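PDB 3PT5: NANS (YJHS), A 9-O-acetyl N-acetylneuraminic acid esterase from Escherichia coli O157:H7 EDL933, which probably hydrolyses the 9-O-acetyl ester of 9-O-acetyl-N-acetylneuraminic acid, a sialic acid of mammalian mucosal sites on which the bacterium can grow. Local coordinates for residues A[165-170]-A[212-217]; A[152-157]-A[161-166]; A[186-191]-A[205-210]; A[71-76]-A[175-180]. All coordinates share one frame; numbering follows the deposited sequence.

Interaction 1: residues A[165-170]-A[212-217]; sequences QDLVSR and EAFRRD
Leu-167 and Val-168 of helix 162-176 pack against Phe-214 and Asp-217 of helix 203-218, a buried helix-helix contact on one side of the central sheet of an SGNH-hydrolase fold. Within these segments the axes approach to 10.5 Å and run nearly in the same direction, at 29° to each other. That gap is wide enough to need one large side chain, and Phe-214 supplies it: with CG turned anti to the backbone N (chi1 -178°), the ring reaches across although its first bond does not aim at the partner helix. Phe-214 CD1 lies 3.7 Å from Val-168 CG2, while its CE1 lies 3.9 Å from Leu-167 CG, so the two branched residues approach the CD1-CE1 end of the ring obliquely, from opposite sides of its plane. The other methyl of Val-168, CG1, rests 3.9 Å from Asp-217 CB. It is the methylene of Asp-217 that meets the valine; its carboxylate OD2 turns to the hydroxyl of Tyr-164, a turn earlier on helix 162-176, and its backbone O takes a hydrogen bond from Arg-172. Helix 162-176 leads into strand 182-189 and helix 203-218 leaves it toward strand 233-236, making them consecutive crossover helices of the sheet.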
# COMPACT_ATOMS: atom_id res chain seq x y z
N GLN A 165 -14.87 0.46 -6.02
CA GLN A 165 -15.93 0.44 -5.02
C GLN A 165 -15.38 0.17 -3.64
O GLN A 165 -15.85 0.75 -2.67
CB GLN A 165 -16.93 -0.66 -5.35
CG GLN A 165 -17.79 -0.35 -6.55
CD GLN A 165 -18.75 -1.49 -6.83
OE1 GLN A 165 -19.62 -1.81 -6.01
NE2 GLN A 165 -18.58 -2.14 -7.99
N ASP A 166 -14.39 -0.70 -3.58
CA ASP A 166 -13.72 -1.11 -2.35
C ASP A 166 -12.90 0.07 -1.81
O ASP A 166 -12.96 0.38 -0.62
CB ASP A 166 -12.85 -2.34 -2.68
CG ASP A 166 -12.27 -3.03 -1.45
OD1 ASP A 166 -11.19 -2.59 -0.99
OD2 ASP A 166 -12.85 -4.04 -0.95
N LEU A 167 -12.18 0.74 -2.71
CA LEU A 167 -11.42 1.94 -2.38
C LEU A 167 -12.30 3.05 -1.78
O LEU A 167 -11.97 3.60 -0.73
CB LEU A 167 -10.70 2.43 -3.63
CG LEU A 167 -9.93 3.75 -3.57
CD1 LEU A 167 -8.72 3.60 -2.67
CD2 LEU A 167 -9.54 4.15 -4.96
N VAL A 168 -13.40 3.36 -2.46
CA VAL A 168 -14.32 4.42 -2.03
C VAL A 168 -15.09 4.01 -0.77
O VAL A 168 -15.14 4.76 0.21
CB VAL A 168 -15.26 4.85 -3.19
CG1 VAL A 168 -16.52 5.60 -2.68
CG2 VAL A 168 -14.52 5.73 -4.14
N SER A 169 -15.62 2.79 -0.78
CA SER A 169 -16.44 2.29 0.31
C SER A 169 -15.66 2.17 1.62
O SER A 169 -16.17 2.57 2.68
CB SER A 169 -17.11 0.98 -0.09
OG SER A 169 -16.96 -0.00 0.92
N ARG A 170 -14.42 1.68 1.55
CA ARG A 170 -13.58 1.56 2.74
C ARG A 170 -13.08 2.91 3.25
O ARG A 170 -12.99 3.11 4.45
CB ARG A 170 -12.40 0.61 2.49
CG ARG A 170 -12.83 -0.80 2.57
CD ARG A 170 -11.84 -1.73 1.97
NE ARG A 170 -10.59 -1.95 2.69
CZ ARG A 170 -10.44 -2.67 3.80
NH1 ARG A 170 -11.49 -3.11 4.50
NH2 ARG A 170 -9.23 -2.89 4.24
N GLU A 212 -10.82 11.72 -10.24
CA GLU A 212 -11.96 12.65 -10.19
C GLU A 212 -13.23 12.01 -9.61
O GLU A 212 -13.98 12.66 -8.87
CB GLU A 212 -12.29 13.25 -11.57
CG GLU A 212 -11.16 13.93 -12.32
CD GLU A 212 -11.53 14.22 -13.77
OE1 GLU A 212 -11.83 13.27 -14.54
OE2 GLU A 212 -11.48 15.40 -14.18
N ALA A 213 -13.47 10.74 -9.93
CA ALA A 213 -14.63 10.02 -9.38
C ALA A 213 -14.51 9.86 -7.87
O ALA A 213 -15.47 10.07 -7.13
CB ALA A 213 -14.81 8.65 -10.06
N PHE A 214 -13.32 9.50 -7.41
CA PHE A 214 -13.02 9.37 -6.00
C PHE A 214 -13.35 10.69 -5.26
O PHE A 214 -14.00 10.70 -4.21
CB PHE A 214 -11.54 8.98 -5.81
CG PHE A 214 -11.12 8.78 -4.37
CD1 PHE A 214 -11.31 7.55 -3.74
CD2 PHE A 214 -10.49 9.81 -3.65
CE1 PHE A 214 -10.90 7.34 -2.40
CE2 PHE A 214 -10.08 9.62 -2.31
CZ PHE A 214 -10.27 8.38 -1.68
N ARG A 215 -12.90 11.80 -5.82
CA ARG A 215 -13.08 13.12 -5.21
C ARG A 215 -14.56 13.54 -5.18
O ARG A 215 -15.02 14.07 -4.16
CB ARG A 215 -12.20 14.16 -5.90
CG ARG A 215 -10.73 13.91 -5.60
CD ARG A 215 -9.78 14.81 -6.38
NE ARG A 215 -8.42 14.64 -5.85
CZ ARG A 215 -7.31 15.21 -6.33
NH1 ARG A 215 -7.31 16.03 -7.38
NH2 ARG A 215 -6.15 14.94 -5.71
N ARG A 216 -15.29 13.24 -6.25
CA ARG A 216 -16.74 13.48 -6.28
C ARG A 216 -17.40 12.66 -5.17
O ARG A 216 -18.17 13.20 -4.37
CB ARG A 216 -17.35 13.14 -7.65
CG ARG A 216 -16.96 14.12 -8.77
CD ARG A 216 -17.80 13.93 -10.03
NE ARG A 216 -17.54 12.65 -10.70
CZ ARG A 216 -16.61 12.45 -11.62
NH1 ARG A 216 -15.82 13.44 -12.02
NH2 ARG A 216 -16.47 11.24 -12.16
N ASP A 217 -17.03 11.38 -5.08
CA ASP A 217 -17.66 10.45 -4.14
C ASP A 217 -17.34 10.69 -2.65
O ASP A 217 -18.09 10.23 -1.78
CB ASP A 217 -17.33 8.99 -4.52
CG ASP A 217 -18.04 8.53 -5.79
OD1 ASP A 217 -19.00 9.20 -6.22
OD2 ASP A 217 -17.65 7.50 -6.36

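Interaction 2: residues A[152-157]-A[161-166]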
# COMPACT_ATOMS: atom_id res chain seq x y z
N HIS A 152 -11.68 -11.88 -4.31
CA HIS A 152 -10.27 -12.28 -4.49
C HIS A 152 -9.76 -12.03 -5.91
O HIS A 152 -8.57 -11.76 -6.10
CB HIS A 152 -10.05 -13.77 -4.17
CG HIS A 152 -10.50 -14.19 -2.81
ND1 HIS A 152 -11.11 -15.41 -2.57
CD2 HIS A 152 -10.43 -13.56 -1.61
CE1 HIS A 152 -11.39 -15.51 -1.29
NE2 HIS A 152 -10.99 -14.41 -0.68
N ASP A 153 -10.66 -12.15 -6.89
CA ASP A 153 -10.33 -12.01 -8.30
C ASP A 153 -10.62 -10.63 -8.93
O ASP A 153 -10.62 -10.48 -10.15
CB ASP A 153 -10.98 -13.14 -9.13
CG ASP A 153 -12.50 -13.06 -9.16
OD1 ASP A 153 -13.12 -12.67 -8.15
OD2 ASP A 153 -13.08 -13.40 -10.21
N ALA A 154 -10.85 -9.61 -8.11
CA ALA A 154 -11.02 -8.26 -8.64
C ALA A 154 -9.63 -7.69 -8.95
O ALA A 154 -8.84 -7.43 -8.04
CB ALA A 154 -11.77 -7.38 -7.64
N CYS A 155 -9.33 -7.51 -10.24
CA CYS A 155 -7.98 -7.12 -10.68
C CYS A 155 -8.02 -5.96 -11.63
O CYS A 155 -7.02 -5.60 -12.20
CB CYS A 155 -7.31 -8.28 -11.40
SG CYS A 155 -7.03 -9.74 -10.40
N ARG A 156 -9.19 -5.37 -11.82
CA ARG A 156 -9.34 -4.26 -12.75
C ARG A 156 -9.62 -2.95 -12.02
O ARG A 156 -10.64 -2.83 -11.34
CB ARG A 156 -10.43 -4.57 -13.79
CG ARG A 156 -10.59 -3.48 -14.86
CD ARG A 156 -9.45 -3.55 -15.84
NE ARG A 156 -9.53 -4.74 -16.67
CZ ARG A 156 -9.61 -4.72 -18.00
NH1 ARG A 156 -9.53 -3.57 -18.66
NH2 ARG A 156 -9.69 -5.88 -18.66
N TRP A 157 -8.72 -1.98 -12.15
CA TRP A 157 -8.99 -0.63 -11.67
C TRP A 157 -9.77 0.12 -12.74
O TRP A 157 -9.72 -0.24 -13.92
CB TRP A 157 -7.68 0.11 -11.35
CG TRP A 157 -7.00 -0.39 -10.11
CD1 TRP A 157 -5.87 -1.18 -10.04
CD2 TRP A 157 -7.39 -0.15 -8.75
NE1 TRP A 157 -5.55 -1.45 -8.74
CE2 TRP A 157 -6.47 -0.84 -7.92
CE3 TRP A 157 -8.41 0.59 -8.16
CZ2 TRP A 157 -6.56 -0.81 -6.51
CZ3 TRP A 157 -8.50 0.62 -6.76
CH2 TRP A 157 -7.57 -0.08 -5.96
N THR A 161 -15.45 -0.19 -11.08
CA THR A 161 -15.05 -1.58 -10.86
C THR A 161 -15.12 -1.96 -9.38
O THR A 161 -15.12 -1.06 -8.51
CB THR A 161 -13.60 -1.82 -11.33
OG1 THR A 161 -12.72 -1.12 -10.44
CG2 THR A 161 -13.39 -1.32 -12.73
N PRO A 162 -15.18 -3.27 -9.06
CA PRO A 162 -15.10 -3.70 -7.67
C PRO A 162 -13.94 -3.11 -6.88
O PRO A 162 -14.14 -2.76 -5.72
CB PRO A 162 -14.96 -5.21 -7.78
CG PRO A 162 -15.83 -5.51 -8.98
CD PRO A 162 -15.67 -4.36 -9.93
N LEU A 163 -12.76 -3.01 -7.48
CA LEU A 163 -11.63 -2.40 -6.78
C LEU A 163 -11.87 -0.94 -6.46
O LEU A 163 -11.53 -0.49 -5.37
CB LEU A 163 -10.32 -2.58 -7.55
CG LEU A 163 -9.70 -3.98 -7.57
CD1 LEU A 163 -8.41 -3.93 -8.38
CD2 LEU A 163 -9.42 -4.52 -6.16
N TYR A 164 -12.49 -0.20 -7.39
CA TYR A 164 -12.83 1.19 -7.13
C TYR A 164 -13.85 1.31 -5.99
O TYR A 164 -13.71 2.15 -5.11
CB TYR A 164 -13.34 1.91 -8.38
CG TYR A 164 -13.85 3.29 -8.07
CD1 TYR A 164 -12.96 4.37 -8.00
CD2 TYR A 164 -15.20 3.51 -7.77
CE1 TYR A 164 -13.41 5.65 -7.68
CE2 TYR A 164 -15.66 4.80 -7.44
CZ TYR A 164 -14.75 5.86 -7.40
OH TYR A 164 -15.17 7.13 -7.06
N GLN A 165 -14.87 0.46 -6.02
CA GLN A 165 -15.93 0.44 -5.02
C GLN A 165 -15.38 0.17 -3.64
O GLN A 165 -15.85 0.75 -2.67
CB GLN A 165 -16.93 -0.66 -5.35
CG GLN A 165 -17.79 -0.35 -6.55
CD GLN A 165 -18.75 -1.49 -6.83
OE1 GLN A 165 -19.62 -1.81 -6.01
NE2 GLN A 165 -18.58 -2.14 -7.99
N ASP A 166 -14.39 -0.70 -3.58
CA ASP A 166 -13.72 -1.11 -2.35
C ASP A 166 -12.90 0.07 -1.81
O ASP A 166 -12.96 0.38 -0.62
CB ASP A 166 -12.85 -2.34 -2.68
CG ASP A 166 -12.27 -3.03 -1.45
OD1 ASP A 166 -11.19 -2.59 -0.99
OD2 ASP A 166 -12.85 -4.04 -0.95
O HOH W 1 -12.06 -4.78 -9.94
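Thr-161 is the N-cap of helix 162-176, and the loop 152-157 wraps round this capped helix start. Thr-161 OG1 accepts the backbone N-H of Tyr-164 at 3.2 Å and a nearly straight 162°. The hydroxyl is able to do so because it stands between the backbone N and the carbonyl carbon (chi1 69°), folded back over the first turn. The same oxygen lies 2.8 Å from Arg-156 O, although Gly-158 O competes for its proton. Pro-162 follows in the first helical position, where a residue without an N-H costs no hydrogen bond, and its CB meets Ala-154 CB at 3.9 Å. The next amide is served by a water, which accepts from Leu-163 N at 3.1 Å and donates to Arg-156 O at 2.8 Å; the water therefore links the loop carbonyl to the helix start.

Leu-163 is the apolar centre of the contact. Leu-163 CB sits over the six-membered ring of Trp-157, 3.8 Å from the centroid and 13° off the normal, a CH-pi contact, while Leu-163 CD1 comes down on the same face toward the pyrrole half, 3.7 Å from Trp-157 CE2. The other methyl, CD2, lies against Ala-154, whose small side chain lets the backbone come close. Trp-157 NE1 is bonded to Ser-134 OG, which helps fix the ring beneath the leucine. A Thr-Pro start with the hydroxyl bonded to the third helical amide is a classic helix N-terminus, here opening the crossover helix between strands 122-130 and 182-189.

Interaction 3: residues A[186-191]-A[205-210]; sequences VCWMQG and QHFNHM
Trp-188 on strand 182-189 and Phe-207 on helix 203-218 both extend their rings with CG anti to the backbone N (chi1 176° and 174°), so that the two reach toward each other across the space between sheet and helix and lie alongside each other, pointing opposite ways. The leading corner of the phenyl ring, CE1, comes over one face of the indole, near its pyrrole edge: Phe-207 CE1 is 3.3 Å from Trp-188 NE1 and 3.6 Å from Trp-188 CD1. The planes of the five-membered ring and the phenyl ring are inclined by 40° with centroids 4.9 Å apart, an oblique meeting of aromatic surfaces.

One turn further along the helix, Met-210 reaches the other end of the same indole. Its chain runs extended and then bends at the thioether, bringing the methyl CE to 3.7 Å from Trp-188 CH2. A long flexible side chain suits this place, because it can adjust to the rim of a rigid ring. The opposite face of the indole is met by Gln-190 CB, just past the end of the strand. Other aromatic neighbours complete the packing: Trp-157 meets Trp-188 edge-to-face, and Tyr-257 does the same to Phe-207. The contact thus fills the space between the strand and the helix that follows it, in the crossover toward strand 233-236.

The indole N-H is already bonded to Tyr-257 OH, so the close approach of Phe-207 answers no polar need. With no hydrogen bond across the segments, cohesion between them probably comes mainly from dispersion and the exclusion of water.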
# COMPACT_ATOMS: atom_id res chain seq x y z
N VAL A 186 -4.30 9.65 -0.08
CA VAL A 186 -4.15 8.31 -0.63
C VAL A 186 -2.68 8.11 -0.99
O VAL A 186 -2.09 8.94 -1.65
CB VAL A 186 -5.00 8.13 -1.91
CG1 VAL A 186 -4.80 6.75 -2.56
CG2 VAL A 186 -6.50 8.37 -1.63
N CYS A 187 -2.11 7.01 -0.53
CA CYS A 187 -0.82 6.53 -1.01
C CYS A 187 -1.12 5.51 -2.09
O CYS A 187 -1.64 4.44 -1.81
CB CYS A 187 0.00 5.89 0.13
SG CYS A 187 0.41 7.11 1.40
N TRP A 188 -0.76 5.86 -3.31
CA TRP A 188 -1.08 5.08 -4.51
C TRP A 188 0.22 4.60 -5.14
O TRP A 188 1.05 5.44 -5.45
CB TRP A 188 -1.77 6.02 -5.49
CG TRP A 188 -2.10 5.43 -6.81
CD1 TRP A 188 -1.44 5.67 -7.98
CD2 TRP A 188 -3.15 4.49 -7.12
NE1 TRP A 188 -2.03 4.95 -9.01
CE2 TRP A 188 -3.06 4.21 -8.50
CE3 TRP A 188 -4.14 3.85 -6.36
CZ2 TRP A 188 -3.94 3.33 -9.15
CZ3 TRP A 188 -5.01 2.96 -7.00
CH2 TRP A 188 -4.91 2.73 -8.39
N MET A 189 0.38 3.29 -5.37
CA MET A 189 1.51 2.81 -6.17
C MET A 189 0.95 1.81 -7.12
O MET A 189 0.58 0.72 -6.72
CB MET A 189 2.62 2.15 -5.33
CG MET A 189 3.32 3.17 -4.48
SD MET A 189 4.54 2.55 -3.35
CE MET A 189 5.82 2.02 -4.47
N GLN A 190 0.88 2.22 -8.38
CA GLN A 190 0.28 1.40 -9.42
C GLN A 190 0.77 1.85 -10.78
O GLN A 190 1.09 3.02 -10.99
CB GLN A 190 -1.23 1.56 -9.35
CG GLN A 190 -2.00 0.52 -10.14
CD GLN A 190 -2.11 0.87 -11.61
OE1 GLN A 190 -2.16 2.04 -11.96
NE2 GLN A 190 -2.17 -0.15 -12.47
N GLY A 191 0.85 0.89 -11.69
CA GLY A 191 1.17 1.17 -13.08
C GLY A 191 1.88 0.04 -13.76
O GLY A 191 1.81 -0.11 -14.99
N GLN A 205 -5.54 8.76 -18.77
CA GLN A 205 -6.93 9.17 -18.67
C GLN A 205 -7.76 8.27 -17.75
O GLN A 205 -8.62 8.78 -17.04
CB GLN A 205 -7.59 9.36 -20.04
CG GLN A 205 -7.17 10.68 -20.73
CD GLN A 205 -6.98 11.88 -19.76
OE1 GLN A 205 -7.94 12.38 -19.14
NE2 GLN A 205 -5.74 12.36 -19.66
N HIS A 206 -7.50 6.96 -17.75
CA HIS A 206 -8.21 6.06 -16.83
C HIS A 206 -7.94 6.43 -15.39
O HIS A 206 -8.87 6.50 -14.57
CB HIS A 206 -7.83 4.58 -17.04
CG HIS A 206 -8.44 3.97 -18.27
ND1 HIS A 206 -7.75 3.08 -19.07
CD2 HIS A 206 -9.65 4.14 -18.84
CE1 HIS A 206 -8.52 2.72 -20.08
NE2 HIS A 206 -9.68 3.35 -19.97
N PHE A 207 -6.67 6.66 -15.07
CA PHE A 207 -6.26 7.08 -13.73
C PHE A 207 -6.91 8.43 -13.35
O PHE A 207 -7.51 8.54 -12.28
CB PHE A 207 -4.74 7.18 -13.63
CG PHE A 207 -4.25 7.76 -12.33
CD1 PHE A 207 -4.26 6.99 -11.16
CD2 PHE A 207 -3.83 9.08 -12.25
CE1 PHE A 207 -3.83 7.53 -9.96
CE2 PHE A 207 -3.40 9.65 -11.01
CZ PHE A 207 -3.39 8.87 -9.89
N ASN A 208 -6.79 9.41 -14.24
CA ASN A 208 -7.36 10.74 -13.95
C ASN A 208 -8.84 10.65 -13.71
O ASN A 208 -9.35 11.27 -12.79
CB ASN A 208 -7.08 11.73 -15.06
CG ASN A 208 -5.65 12.21 -15.08
OD1 ASN A 208 -4.74 11.58 -14.52
ND2 ASN A 208 -5.43 13.35 -15.70
N HIS A 209 -9.55 9.86 -14.51
CA HIS A 209 -10.99 9.73 -14.34
C HIS A 209 -11.36 9.10 -13.00
O HIS A 209 -12.34 9.48 -12.35
CB HIS A 209 -11.59 8.95 -15.52
CG HIS A 209 -11.60 9.73 -16.80
ND1 HIS A 209 -11.57 9.13 -18.04
CD2 HIS A 209 -11.64 11.06 -17.03
CE1 HIS A 209 -11.58 10.06 -18.98
NE2 HIS A 209 -11.64 11.24 -18.39
N MET A 210 -10.55 8.14 -12.56
CA MET A 210 -10.79 7.49 -11.27
C MET A 210 -10.53 8.42 -10.09
O MET A 210 -11.25 8.41 -9.09
CB MET A 210 -9.95 6.22 -11.15
CG MET A 210 -10.51 5.31 -10.12
SD MET A 210 -9.57 3.80 -9.81
CE MET A 210 -8.15 4.46 -8.93

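Interaction 4: residues A[71-76]-A[175-180]; sequences NDIIPL and LVKNPQ
Lys-177 reaches from the C-terminal end of helix 162-176 to Asn-71 and Ile-73, beside the edge strand 73-75 of the mixed sheet in this SGNH-hydrolase alpha/beta fold. The ammonium NZ lies 2.7 Å from Asn-71 O, but the hydrogen bond is weak: the angle CE-NZ-O is only about 82°, so the oxygen lies beside the end of the chain, with CE itself 2.9 Å from Asn-71 O. A bend at the last torsion (chi4 -76°) turns the amine to this side after an otherwise extended run. Further back, the aliphatic part of the lysine runs along Ile-73: Lys-177 CD meets Ile-73 CG1 at 3.7 Å and Ile-73 CD1 at 3.8 Å. Lysine suits such a surface position, since its methylenes shelter beside an isoleucine while its charge remains near solvent. Asp-72 OD1, 5.5 Å from Lys-177 NZ, is not in contact but may add some electrostatic attraction.

In the next shell, backbone hydrogen bonds of Asn-71 and Asp-72 with Ala-56, just past strand 52-55, probably help place the carbonyl. Ile-73 also packs on Tyr-21 of strand 20-28. On the helix side, the chain turns away after Lys-177, where the side chain of Asn-178 builds an Asx turn and its ND2 binds Asp-19 O. In that turn Asn-178 OD1 accepts Gln-180 N at 3.0 Å, with the donor tilted 27° from the carbonyl plane.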
# COMPACT_ATOMS: atom_id res chain seq x y z
N ASN A 71 -14.03 -4.30 7.79
CA ASN A 71 -14.03 -2.92 8.28
C ASN A 71 -13.93 -2.75 9.81
O ASN A 71 -14.02 -1.63 10.33
CB ASN A 71 -15.17 -2.08 7.67
CG ASN A 71 -14.90 -1.71 6.23
OD1 ASN A 71 -13.77 -1.85 5.77
ND2 ASN A 71 -15.92 -1.24 5.51
N ASP A 72 -13.69 -3.84 10.53
CA ASP A 72 -13.36 -3.73 11.93
C ASP A 72 -12.05 -2.94 12.06
O ASP A 72 -11.15 -3.08 11.23
CB ASP A 72 -13.18 -5.10 12.57
CG ASP A 72 -14.49 -5.74 12.99
OD1 ASP A 72 -15.57 -5.18 12.70
OD2 ASP A 72 -14.39 -6.81 13.63
N ILE A 73 -11.95 -2.14 13.11
CA ILE A 73 -10.67 -1.58 13.50
C ILE A 73 -9.82 -2.67 14.17
O ILE A 73 -10.21 -3.24 15.22
CB ILE A 73 -10.87 -0.35 14.44
CG1 ILE A 73 -11.52 0.79 13.64
CG2 ILE A 73 -9.53 0.09 15.05
CD1 ILE A 73 -11.51 2.14 14.36
N ILE A 74 -8.66 -2.95 13.58
CA ILE A 74 -7.74 -3.96 14.11
C ILE A 74 -6.29 -3.44 14.04
O ILE A 74 -6.01 -2.44 13.38
CB ILE A 74 -7.89 -5.33 13.38
CG1 ILE A 74 -7.47 -5.19 11.91
CG2 ILE A 74 -9.32 -5.85 13.51
CD1 ILE A 74 -7.21 -6.54 11.19
N PRO A 75 -5.36 -4.10 14.74
CA PRO A 75 -3.97 -3.66 14.64
C PRO A 75 -3.43 -3.71 13.22
O PRO A 75 -3.71 -4.64 12.46
CB PRO A 75 -3.21 -4.64 15.52
CG PRO A 75 -4.26 -5.16 16.52
CD PRO A 75 -5.53 -5.22 15.69
N LEU A 76 -2.64 -2.70 12.86
CA LEU A 76 -1.93 -2.75 11.57
C LEU A 76 -0.63 -3.48 11.78
O LEU A 76 0.07 -3.24 12.76
CB LEU A 76 -1.67 -1.35 11.04
CG LEU A 76 -0.74 -1.25 9.83
CD1 LEU A 76 -1.32 -1.90 8.60
CD2 LEU A 76 -0.46 0.25 9.58
N LEU A 175 -13.96 7.19 7.57
CA LEU A 175 -14.35 8.56 7.96
C LEU A 175 -15.65 8.58 8.75
O LEU A 175 -15.77 9.29 9.76
CB LEU A 175 -14.39 9.49 6.74
CG LEU A 175 -13.04 9.63 6.01
CD1 LEU A 175 -13.16 10.48 4.73
CD2 LEU A 175 -11.94 10.18 6.92
N VAL A 176 -16.62 7.77 8.32
CA VAL A 176 -17.92 7.62 9.00
C VAL A 176 -17.84 7.05 10.42
O VAL A 176 -18.69 7.36 11.27
CB VAL A 176 -18.86 6.72 8.13
CG1 VAL A 176 -20.03 6.16 8.95
CG2 VAL A 176 -19.31 7.47 6.92
N LYS A 177 -16.84 6.21 10.67
CA LYS A 177 -16.61 5.61 11.99
C LYS A 177 -16.56 6.61 13.14
O LYS A 177 -17.02 6.30 14.23
CB LYS A 177 -15.32 4.79 12.01
CG LYS A 177 -15.47 3.37 11.43
CD LYS A 177 -14.52 2.41 12.09
CE LYS A 177 -14.48 1.08 11.35
NZ LYS A 177 -15.64 0.19 11.59
N ASN A 178 -15.99 7.79 12.89
CA ASN A 178 -15.79 8.80 13.93
C ASN A 178 -15.76 10.15 13.21
O ASN A 178 -14.90 10.37 12.36
CB ASN A 178 -14.47 8.47 14.64
CG ASN A 178 -14.20 9.34 15.86
OD1 ASN A 178 -14.58 10.51 15.92
ND2 ASN A 178 -13.48 8.77 16.82
N PRO A 179 -16.73 11.06 13.49
CA PRO A 179 -16.74 12.33 12.77
C PRO A 179 -15.50 13.21 13.02
O PRO A 179 -15.26 14.15 12.26
CB PRO A 179 -18.03 13.03 13.27
CG PRO A 179 -18.32 12.40 14.55
CD PRO A 179 -17.88 10.95 14.41
N GLN A 180 -14.71 12.89 14.04
CA GLN A 180 -13.45 13.60 14.28
C GLN A 180 -12.26 13.03 13.49
O GLN A 180 -11.12 13.54 13.60
CB GLN A 180 -13.09 13.55 15.76
CG GLN A 180 -13.73 14.60 16.64
CD GLN A 180 -13.16 14.51 18.04
OE1 GLN A 180 -13.56 13.65 18.83
NE2 GLN A 180 -12.20 15.37 18.35

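Overall arrangement
Helix 162-176 runs through interactions 1, 2 and 4, meeting helix 203-218 along its middle, loop 152-157 at its start and the edge strand 73-75 near its C-terminal end. Interactions 1, 2 and 3 form one continuous core, their centres 12 to 13 Å apart. Met-210 joins two of them: its CG lies 3.4 Å from Tyr-164 CD1. Phe-214 CZ in turn lies 3.8 Å from Val-186 CG2. Interaction 4 lies at the surface, touching interaction 1 where Arg-170 NH1 packs 2.9 Å from Asn-71 OD1, but about 24 Å from interaction 3 between centres. SGNH hydrolases carry their active site at the C-terminal ends of the parallel strands, so interaction 3 probably lies nearer it.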